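Local coordinates for protein type III restriction-modification enzyme EcoP15I Mod subunit (Escherichia coli, PDB 4ZCF) that methylates N6 of one adenine in the DNA site 5'-CAGCAG-3' using S-adenosyl-L-methionine, and also takes part in DNA restriction together with the Res subunit, at residues 64-69 and 174-179; 180-185 and 209-214; 195-200 and 243-248. All blocks are in the same frame, centred on the assembly; numbering follows the deposited sequence.

Contact 1 of 3, residues 64-69 and 174-179; sequences SYARLL and WLTFIY
With CG anti to the backbone N in both tyrosines, chi1 -175° in Tyr65 and -177° in Tyr179, each ring swings out beside its own carbonyl carbon, Tyr179 reaching across to Ala66 and Arg67 and Tyr65 passing along the other flank, where only its edge meets Thr176. Thr176 turns CG2 the same way, so its methyl rather than its hydroxyl faces Tyr65, crossing that side chain at about a right angle. The methyl CG2 of Thr176 lies near the plane of the ring, 3.6 Å from Tyr65 CD2, while Leu69 CD1 of the ring's own helix lies over one face, toward the rim. Threonine suits this place because its OG1, directed elsewhere, bonds to Ser172 O and Trp60 NE1. Helix 171-188 belongs to the beta-alpha-beta crossover that links the parallel strands 117-122 and 193-199 of the methyltransferase sheet, and helix 63-71 runs almost parallel to it, at 20°. The axes come within 8.6 Å, a close approach allowed by the small Ala66. Ala66 CB points into the interface and lies 3.8 Å from Tyr179 CD1, coming obliquely to the ring. Arg67 CG lies beside the outer end of that ring, 3.9 Å from Tyr179 OH; the chain then bends at chi3, setting the guanidinium plane nearly perpendicular to the ring. The hydroxyl of Tyr65 is hydrogen-bonded to Asp137.

Contact 2 of 3, residues 180-185 and 209-214; sequences PRLYIA and LVCDEI. With MN (manganese (II) ion), chain G.
Helix 171-188 is kinked just where this contact begins: proline has no N-H to give at Pro180, and the N of Arg181 is likewise not bonded to the preceding turn. Past the kink the helix is regular again, Ile184 N bonding to Pro180 O at 3.0 Å, and Leu182 points toward helix 204-215. Leu182 carries most of the contact from its side. Its CG is anti to the carbonyl carbon, chi1 -68°, which sends CD1 across the gap to meet Cys211 SG at 4.1 Å and Val210 CG1 at 4.2 Å. Both helices flank the same face of the central sheet of the Rossmann-like methyltransferase domain: the first leads into strand 193-199, and the second makes the crossover from that strand to the parallel strand 220-227. Ile214 answers Leu182 with both of its branches. Its CD1 touches Leu182 CB at 4.0 Å, while CG2, anti to the backbone N, lies against the backbone, 3.8 Å from Leu182 O and 4.0 Å from Tyr183 CA. A beta-branched residue is apt here, since one branch fills the space between side chains and the other covers the neighbouring backbone. The axes cross at -38° and come no closer than 10.5 Å, a spacing that accommodates these large aliphatic groups. On a different side of helix 204-215, Glu213, bent at chi2, binds a manganese ion through OE2 at 2.4 Å.

Contact 3 of 3, residues 195-200 and 243-248; sequences IFISID and YIIVYT
Phe196 and Val246 stand side by side on one face of the sheet, pointing the same way, with Val246 CG1 over the centre of the ring, 3.9 Å from its centroid in a CH-pi contact. Ile244 comes to the same ring differently: its CG2 lies in the ring plane, at the edge, 3.9 Å from Phe196 CD2. An alanine in place of Phe196 would probably cost Val246 and Ile244 the ring they pack on and loosen the packing on Met119 and Tyr121 of strand 117-122. On the opposite face Ile197 and Ile245 run alongside, Ile197 CB 3.8 Å from Ile245 CG1, whereas Ile199 crosses Tyr243 obliquely and sets its CD1 3.7 Å from Tyr243 CB. Beta-branched residues suit the extended backbone. Strand 241-248 is the antiparallel strand inserted between the mutually parallel strands 193-199 and 220-227, as in class I methyltransferases. Ser198, the polar residue on the Phe196 face, bonds through OG to Tyr121 OH. Ile195, Ile197 and Ile199 each exchange two backbone hydrogen bonds, with Tyr247, Ile245 and Tyr243 respectively. These six bonds pair the N-H and C=O of these residues in a buried, largely apolar setting, while Phe196 and Ser198 turn theirs to strand 117-122.

Overall arrangement
The contacts lead from helix 63-71 inward to the sheet. Contacts 1 and 2 share helix 171-188, their centres 9 Å apart, and Tyr179 CD2 joins them by resting 3.6 Å from Ile214 CD1. Contact 2 then sits on contact 3, about 12 Å away between centres: Cys211 SG packs 3.4 Å from Ile245 CD1, and Asp212 OD1 probably hydrogen-bonds Tyr247 OH at 2.7 Å. Strand 193-199 of contact 3 pairs with strand 117-122, which runs into the predicted S-adenosylmethionine-binding residues 123-126; Ser198 and Asp200 touch Tyr126. The manganese ion held by Glu213 lies about 8 Å from the side chain of Tyr179.

Contact 1 of 3, residues 64-69 and 174-179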
loop_
_atom_site.group_PDB
_atom_site.type_symbol
_atom_site.label_atom_id
_atom_site.label_comp_id
_atom_site.label_asym_id
_atom_site.label_seq_id
_atom_site.Cartn_x
_atom_site.Cartn_y
_atom_site.Cartn_z
ATOM N N SER A 64 3.429 -20.668 -3.917
ATOM C CA SER A 64 2.179 -21.446 -3.943
ATOM C C SER A 64 1.862 -22.018 -2.570
ATOM O O SER A 64 0.685 -22.097 -2.212
ATOM C CB SER A 64 2.214 -22.547 -5.008
ATOM O OG SER A 64 3.424 -23.289 -5.031
ATOM N N TYR A 65 2.918 -22.392 -1.802
ATOM C CA TYR A 65 2.873 -22.888 -0.425
ATOM C C TYR A 65 2.456 -21.763 0.538
ATOM O O TYR A 65 1.660 -22.016 1.448
ATOM C CB TYR A 65 4.243 -23.479 -0.006
ATOM C CG TYR A 65 4.259 -24.127 1.367
ATOM C CD1 TYR A 65 3.784 -25.421 1.555
ATOM C CD2 TYR A 65 4.790 -23.462 2.468
ATOM C CE1 TYR A 65 3.799 -26.023 2.813
ATOM C CE2 TYR A 65 4.836 -24.064 3.726
ATOM C CZ TYR A 65 4.329 -25.342 3.897
ATOM O OH TYR A 65 4.367 -25.948 5.131
ATOM N N ALA A 66 3.011 -20.540 0.362
ATOM C CA ALA A 66 2.666 -19.357 1.175
ATOM C C ALA A 66 1.206 -18.949 0.939
ATOM O O ALA A 66 0.520 -18.594 1.889
ATOM C CB ALA A 66 3.598 -18.200 0.861
ATOM N N ARG A 67 0.722 -19.054 -0.311
ATOM C CA ARG A 67 -0.677 -18.768 -0.677
ATOM C C ARG A 67 -1.674 -19.752 0.013
ATOM O O ARG A 67 -2.741 -19.339 0.475
ATOM C CB ARG A 67 -0.858 -18.759 -2.208
ATOM C CG ARG A 67 -0.390 -17.454 -2.861
ATOM C CD ARG A 67 -0.793 -17.326 -4.325
ATOM N NE ARG A 67 0.151 -17.989 -5.231
ATOM C CZ ARG A 67 -0.056 -19.167 -5.819
ATOM N NH1 ARG A 67 -1.189 -19.832 -5.614
ATOM N NH2 ARG A 67 0.865 -19.687 -6.620
ATOM N N LEU A 68 -1.286 -21.035 0.108
ATOM C CA LEU A 68 -2.024 -22.117 0.757
ATOM C C LEU A 68 -2.126 -21.845 2.266
ATOM O O LEU A 68 -3.237 -21.791 2.807
ATOM C CB LEU A 68 -1.294 -23.451 0.496
ATOM C CG LEU A 68 -1.884 -24.701 1.149
ATOM C CD1 LEU A 68 -3.358 -24.928 0.731
ATOM C CD2 LEU A 68 -1.046 -25.886 0.837
ATOM N N LEU A 69 -0.955 -21.639 2.919
ATOM C CA LEU A 69 -0.787 -21.298 4.336
ATOM C C LEU A 69 -1.722 -20.206 4.817
ATOM O O LEU A 69 -2.115 -20.247 5.978
ATOM C CB LEU A 69 0.661 -20.851 4.588
ATOM C CG LEU A 69 1.589 -21.771 5.400
ATOM C CD1 LEU A 69 1.457 -23.246 4.983
ATOM C CD2 LEU A 69 3.037 -21.297 5.298
ATOM N N TRP A 174 12.556 -17.089 3.516
ATOM C CA TRP A 174 12.130 -15.857 4.198
ATOM C C TRP A 174 10.808 -15.312 3.649
ATOM O O TRP A 174 9.933 -14.979 4.437
ATOM C CB TRP A 174 13.236 -14.801 4.183
ATOM C CG TRP A 174 12.985 -13.673 5.146
ATOM C CD1 TRP A 174 13.359 -13.619 6.459
ATOM C CD2 TRP A 174 12.299 -12.432 4.868
ATOM N NE1 TRP A 174 12.970 -12.416 7.014
ATOM C CE2 TRP A 174 12.301 -11.674 6.064
ATOM C CE3 TRP A 174 11.695 -11.883 3.718
ATOM C CZ2 TRP A 174 11.723 -10.395 6.143
ATOM C CZ3 TRP A 174 11.103 -10.625 3.800
ATOM C CH2 TRP A 174 11.139 -9.886 4.989
ATOM N N LEU A 175 10.632 -15.281 2.311
ATOM C CA LEU A 175 9.386 -14.819 1.669
ATOM C C LEU A 175 8.205 -15.760 1.929
ATOM O O LEU A 175 7.068 -15.299 2.055
ATOM C CB LEU A 175 9.584 -14.588 0.168
ATOM C CG LEU A 175 10.539 -13.441 -0.259
ATOM C CD1 LEU A 175 10.939 -13.595 -1.711
ATOM C CD2 LEU A 175 9.909 -12.066 -0.082
ATOM N N THR A 176 8.480 -17.078 2.075
ATOM C CA THR A 176 7.471 -18.100 2.383
ATOM C C THR A 176 6.967 -17.845 3.811
ATOM O O THR A 176 5.780 -18.027 4.087
ATOM C CB THR A 176 8.055 -19.531 2.192
ATOM O OG1 THR A 176 8.709 -19.622 0.923
ATOM C CG2 THR A 176 6.992 -20.634 2.300
ATOM N N PHE A 177 7.872 -17.422 4.707
ATOM C CA PHE A 177 7.554 -17.107 6.098
ATOM C C PHE A 177 6.693 -15.841 6.258
ATOM O O PHE A 177 5.638 -15.945 6.887
ATOM C CB PHE A 177 8.822 -17.094 6.976
ATOM C CG PHE A 177 8.637 -16.539 8.378
ATOM C CD1 PHE A 177 7.818 -17.183 9.298
ATOM C CD2 PHE A 177 9.295 -15.381 8.776
ATOM C CE1 PHE A 177 7.636 -16.663 10.576
ATOM C CE2 PHE A 177 9.098 -14.854 10.044
ATOM C CZ PHE A 177 8.273 -15.500 10.938
ATOM N N ILE A 178 7.100 -14.667 5.687
ATOM C CA ILE A 178 6.301 -13.426 5.855
ATOM C C ILE A 178 5.014 -13.312 5.070
ATOM O O ILE A 178 4.069 -12.740 5.604
ATOM C CB ILE A 178 7.090 -12.076 5.854
ATOM C CG1 ILE A 178 8.031 -11.962 4.661
ATOM C CG2 ILE A 178 7.830 -11.819 7.184
ATOM C CD1 ILE A 178 7.415 -11.475 3.387
ATOM N N TYR A 179 4.994 -13.739 3.776
ATOM C CA TYR A 179 3.812 -13.637 2.906
ATOM C C TYR A 179 2.449 -13.887 3.597
ATOM O O TYR A 179 1.593 -12.985 3.525
ATOM C CB TYR A 179 3.945 -14.486 1.611
ATOM C CG TYR A 179 2.762 -14.331 0.665
ATOM C CD1 TYR A 179 1.565 -15.005 0.895
ATOM C CD2 TYR A 179 2.821 -13.464 -0.426
ATOM C CE1 TYR A 179 0.446 -14.790 0.098
ATOM C CE2 TYR A 179 1.713 -13.265 -1.250
ATOM C CZ TYR A 179 0.527 -13.933 -0.982
ATOM O OH TYR A 179 -0.594 -13.753 -1.761
#

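Contact 2 of 3, residues 180-185 and 209-214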
loop_
_atom_site.group_PDB
_atom_site.type_symbol
_atom_site.label_atom_id
_atom_site.label_comp_id
_atom_site.label_asym_id
_atom_site.label_seq_id
_atom_site.Cartn_x
_atom_site.Cartn_y
_atom_site.Cartn_z
ATOM N N PRO A 180 2.163 -15.079 4.212
ATOM C CA PRO A 180 0.816 -15.297 4.754
ATOM C C PRO A 180 0.481 -14.389 5.929
ATOM O O PRO A 180 -0.691 -14.062 6.146
ATOM C CB PRO A 180 0.830 -16.770 5.119
ATOM C CG PRO A 180 2.256 -17.075 5.410
ATOM C CD PRO A 180 2.998 -16.292 4.391
ATOM N N ARG A 181 1.508 -13.983 6.678
ATOM C CA ARG A 181 1.388 -13.078 7.821
ATOM C C ARG A 181 0.962 -11.654 7.384
ATOM O O ARG A 181 -0.051 -11.133 7.878
ATOM C CB ARG A 181 2.683 -13.108 8.633
ATOM C CG ARG A 181 2.824 -14.436 9.385
ATOM C CD ARG A 181 4.245 -14.824 9.673
ATOM N NE ARG A 181 4.307 -16.028 10.506
ATOM C CZ ARG A 181 4.231 -17.273 10.043
ATOM N NH1 ARG A 181 4.115 -17.501 8.733
ATOM N NH2 ARG A 181 4.251 -18.299 10.882
ATOM N N LEU A 182 1.652 -11.104 6.358
ATOM C CA LEU A 182 1.357 -9.807 5.741
ATOM C C LEU A 182 0.032 -9.856 5.012
ATOM O O LEU A 182 -0.701 -8.864 5.016
ATOM C CB LEU A 182 2.462 -9.451 4.743
ATOM C CG LEU A 182 3.870 -9.128 5.300
ATOM C CD1 LEU A 182 4.746 -8.643 4.196
ATOM C CD2 LEU A 182 3.827 -8.063 6.435
ATOM N N TYR A 183 -0.292 -11.020 4.390
ATOM C CA TYR A 183 -1.546 -11.232 3.689
ATOM C C TYR A 183 -2.732 -11.123 4.637
ATOM O O TYR A 183 -3.654 -10.361 4.351
ATOM C CB TYR A 183 -1.531 -12.570 2.913
ATOM C CG TYR A 183 -2.762 -12.780 2.055
ATOM C CD1 TYR A 183 -2.824 -12.285 0.752
ATOM C CD2 TYR A 183 -3.897 -13.406 2.570
ATOM C CE1 TYR A 183 -3.972 -12.445 -0.032
ATOM C CE2 TYR A 183 -5.054 -13.552 1.805
ATOM C CZ TYR A 183 -5.076 -13.102 0.492
ATOM O OH TYR A 183 -6.212 -13.263 -0.262
ATOM N N ILE A 184 -2.715 -11.861 5.762
ATOM C CA ILE A 184 -3.792 -11.818 6.778
ATOM C C ILE A 184 -3.856 -10.483 7.480
ATOM O O ILE A 184 -4.950 -10.001 7.717
ATOM C CB ILE A 184 -3.766 -13.013 7.807
ATOM C CG1 ILE A 184 -3.789 -14.412 7.098
ATOM C CG2 ILE A 184 -4.896 -12.888 8.864
ATOM C CD1 ILE A 184 -5.114 -14.769 6.302
ATOM N N ALA A 185 -2.689 -9.901 7.842
ATOM C CA ALA A 185 -2.609 -8.605 8.513
ATOM C C ALA A 185 -3.311 -7.536 7.706
ATOM O O ALA A 185 -4.050 -6.758 8.309
ATOM C CB ALA A 185 -1.162 -8.210 8.769
ATOM N N LEU A 209 9.293 -5.532 -2.581
ATOM C CA LEU A 209 8.662 -6.157 -3.751
ATOM C C LEU A 209 7.455 -7.037 -3.400
ATOM O O LEU A 209 6.451 -6.973 -4.119
ATOM C CB LEU A 209 9.675 -6.858 -4.687
ATOM C CG LEU A 209 10.671 -5.913 -5.442
ATOM C CD1 LEU A 209 11.428 -6.658 -6.493
ATOM C CD2 LEU A 209 9.962 -4.745 -6.108
ATOM N N VAL A 210 7.497 -7.776 -2.260
ATOM C CA VAL A 210 6.340 -8.574 -1.793
ATOM C C VAL A 210 5.213 -7.687 -1.260
ATOM O O VAL A 210 4.047 -8.058 -1.366
ATOM C CB VAL A 210 6.710 -9.757 -0.862
ATOM C CG1 VAL A 210 6.851 -9.327 0.582
ATOM C CG2 VAL A 210 5.704 -10.888 -0.978
ATOM N N CYS A 211 5.553 -6.495 -0.724
ATOM C CA CYS A 211 4.573 -5.526 -0.226
ATOM C C CYS A 211 3.852 -4.883 -1.369
ATOM O O CYS A 211 2.675 -4.528 -1.247
ATOM C CB CYS A 211 5.237 -4.484 0.658
ATOM S SG CYS A 211 5.501 -5.025 2.352
ATOM N N ASP A 212 4.570 -4.719 -2.489
ATOM C CA ASP A 212 4.027 -4.238 -3.752
ATOM C C ASP A 212 2.964 -5.228 -4.204
ATOM O O ASP A 212 1.844 -4.818 -4.457
ATOM C CB ASP A 212 5.138 -4.062 -4.796
ATOM C CG ASP A 212 6.029 -2.829 -4.603
ATOM O OD1 ASP A 212 5.633 -1.918 -3.843
ATOM O OD2 ASP A 212 7.107 -2.754 -5.260
ATOM N N GLU A 213 3.261 -6.534 -4.137
ATOM C CA GLU A 213 2.326 -7.610 -4.478
ATOM C C GLU A 213 1.069 -7.598 -3.615
ATOM O O GLU A 213 -0.033 -7.480 -4.163
ATOM C CB GLU A 213 3.036 -8.982 -4.348
ATOM C CG GLU A 213 3.108 -9.785 -5.632
ATOM C CD GLU A 213 1.817 -10.496 -5.956
ATOM O OE1 GLU A 213 1.345 -11.288 -5.105
ATOM O OE2 GLU A 213 1.259 -10.237 -7.047
ATOM N N ILE A 214 1.236 -7.716 -2.263
ATOM C CA ILE A 214 0.156 -7.766 -1.268
ATOM C C ILE A 214 -0.629 -6.447 -1.144
ATOM O O ILE A 214 -1.850 -6.500 -0.984
ATOM C CB ILE A 214 0.687 -8.340 0.123
ATOM C CG1 ILE A 214 1.184 -9.788 -0.006
ATOM C CG2 ILE A 214 -0.297 -8.204 1.317
ATOM C CD1 ILE A 214 2.438 -10.053 0.751
HETATM MN MN MN G . 0.519 -11.151 -9.097
#

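Contact 3 of 3, residues 195-200 and 243-248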
loop_
_atom_site.group_PDB
_atom_site.type_symbol
_atom_site.label_atom_id
_atom_site.label_comp_id
_atom_site.label_asym_id
_atom_site.label_seq_id
_atom_site.Cartn_x
_atom_site.Cartn_y
_atom_site.Cartn_z
ATOM N N ILE A 195 0.734 0.132 7.777
ATOM C CA ILE A 195 1.687 -0.858 8.260
ATOM C C ILE A 195 3.083 -0.219 8.195
ATOM O O ILE A 195 3.367 0.498 7.252
ATOM C CB ILE A 195 1.603 -2.253 7.545
ATOM C CG1 ILE A 195 2.614 -3.265 8.159
ATOM C CG2 ILE A 195 1.747 -2.145 6.016
ATOM C CD1 ILE A 195 2.341 -4.729 7.923
ATOM N N PHE A 196 3.920 -0.456 9.215
ATOM C CA PHE A 196 5.327 -0.035 9.369
ATOM C C PHE A 196 6.143 -1.339 9.581
ATOM O O PHE A 196 5.759 -2.167 10.411
ATOM C CB PHE A 196 5.443 0.892 10.596
ATOM C CG PHE A 196 4.910 2.301 10.442
ATOM C CD1 PHE A 196 3.549 2.550 10.426
ATOM C CD2 PHE A 196 5.777 3.381 10.327
ATOM C CE1 PHE A 196 3.054 3.856 10.274
ATOM C CE2 PHE A 196 5.284 4.690 10.204
ATOM C CZ PHE A 196 3.923 4.920 10.198
ATOM N N ILE A 197 7.197 -1.580 8.763
ATOM C CA ILE A 197 8.032 -2.795 8.821
ATOM C C ILE A 197 9.501 -2.468 8.898
ATOM O O ILE A 197 10.061 -1.947 7.929
ATOM C CB ILE A 197 7.770 -3.826 7.682
ATOM C CG1 ILE A 197 6.267 -3.980 7.345
ATOM C CG2 ILE A 197 8.435 -5.196 8.011
ATOM C CD1 ILE A 197 5.953 -4.797 6.099
ATOM N N SER A 198 10.140 -2.812 10.037
ATOM C CA SER A 198 11.575 -2.638 10.262
ATOM C C SER A 198 12.325 -3.734 9.543
ATOM O O SER A 198 11.941 -4.896 9.630
ATOM C CB SER A 198 11.916 -2.744 11.748
ATOM O OG SER A 198 11.597 -1.556 12.446
ATOM N N ILE A 199 13.405 -3.365 8.836
ATOM C CA ILE A 199 14.292 -4.296 8.140
ATOM C C ILE A 199 15.592 -3.632 7.982
ATOM O O ILE A 199 15.681 -2.441 8.214
ATOM C CB ILE A 199 13.819 -4.835 6.752
ATOM C CG1 ILE A 199 12.854 -3.908 6.041
ATOM C CG2 ILE A 199 13.421 -6.356 6.767
ATOM C CD1 ILE A 199 13.486 -2.886 5.278
ATOM N N ASP A 200 16.589 -4.396 7.538
ATOM C CA ASP A 200 17.942 -3.957 7.241
ATOM C C ASP A 200 18.228 -4.331 5.738
ATOM O O ASP A 200 17.292 -4.680 5.029
ATOM C CB ASP A 200 18.957 -4.500 8.310
ATOM C CG ASP A 200 19.689 -5.822 8.084
ATOM O OD1 ASP A 200 19.214 -6.649 7.261
ATOM O OD2 ASP A 200 20.750 -6.025 8.714
ATOM N N TYR A 243 16.039 0.281 7.918
ATOM C CA TYR A 243 14.853 0.911 7.344
ATOM C C TYR A 243 13.559 0.585 8.051
ATOM O O TYR A 243 13.485 -0.343 8.831
ATOM C CB TYR A 243 14.725 0.527 5.842
ATOM C CG TYR A 243 16.016 0.584 5.042
ATOM C CD1 TYR A 243 16.401 1.750 4.387
ATOM C CD2 TYR A 243 16.834 -0.536 4.918
ATOM C CE1 TYR A 243 17.600 1.818 3.673
ATOM C CE2 TYR A 243 18.036 -0.481 4.199
ATOM C CZ TYR A 243 18.402 0.693 3.560
ATOM O OH TYR A 243 19.573 0.767 2.846
ATOM N N ILE A 244 12.537 1.360 7.743
ATOM C CA ILE A 244 11.145 1.216 8.155
ATOM C C ILE A 244 10.319 1.491 6.879
ATOM O O ILE A 244 10.238 2.641 6.444
ATOM C CB ILE A 244 10.729 2.105 9.371
ATOM C CG1 ILE A 244 11.757 1.937 10.560
ATOM C CG2 ILE A 244 9.261 1.792 9.804
ATOM C CD1 ILE A 244 11.564 2.742 11.846
ATOM N N ILE A 245 9.809 0.412 6.237
ATOM C CA ILE A 245 8.948 0.505 5.059
ATOM C C ILE A 245 7.509 0.790 5.545
ATOM O O ILE A 245 7.098 0.257 6.562
ATOM C CB ILE A 245 9.061 -0.676 4.047
ATOM C CG1 ILE A 245 8.185 -1.846 4.414
ATOM C CG2 ILE A 245 10.510 -1.117 3.769
ATOM C CD1 ILE A 245 7.882 -2.697 3.225
ATOM N N VAL A 246 6.789 1.699 4.878
ATOM C CA VAL A 246 5.439 2.113 5.289
ATOM C C VAL A 246 4.465 1.926 4.114
ATOM O O VAL A 246 4.788 2.296 2.984
ATOM C CB VAL A 246 5.442 3.578 5.832
ATOM C CG1 VAL A 246 4.098 3.970 6.417
ATOM C CG2 VAL A 246 6.546 3.796 6.858
ATOM N N TYR A 247 3.319 1.297 4.363
ATOM C CA TYR A 247 2.273 1.081 3.357
ATOM C C TYR A 247 0.932 1.403 3.998
ATOM O O TYR A 247 0.815 1.449 5.212
ATOM C CB TYR A 247 2.272 -0.373 2.802
ATOM C CG TYR A 247 3.308 -0.670 1.732
ATOM C CD1 TYR A 247 4.658 -0.790 2.052
ATOM C CD2 TYR A 247 2.937 -0.848 0.401
ATOM C CE1 TYR A 247 5.617 -1.026 1.072
ATOM C CE2 TYR A 247 3.892 -1.082 -0.590
ATOM C CZ TYR A 247 5.229 -1.191 -0.244
ATOM O OH TYR A 247 6.179 -1.486 -1.187
ATOM N N THR A 248 -0.059 1.664 3.171
ATOM C CA THR A 248 -1.421 1.980 3.573
ATOM C C THR A 248 -2.349 0.916 2.990
ATOM O O THR A 248 -1.936 0.202 2.072
ATOM C CB THR A 248 -1.762 3.432 3.186
ATOM O OG1 THR A 248 -3.061 3.770 3.658
ATOM C CG2 THR A 248 -1.647 3.699 1.708
#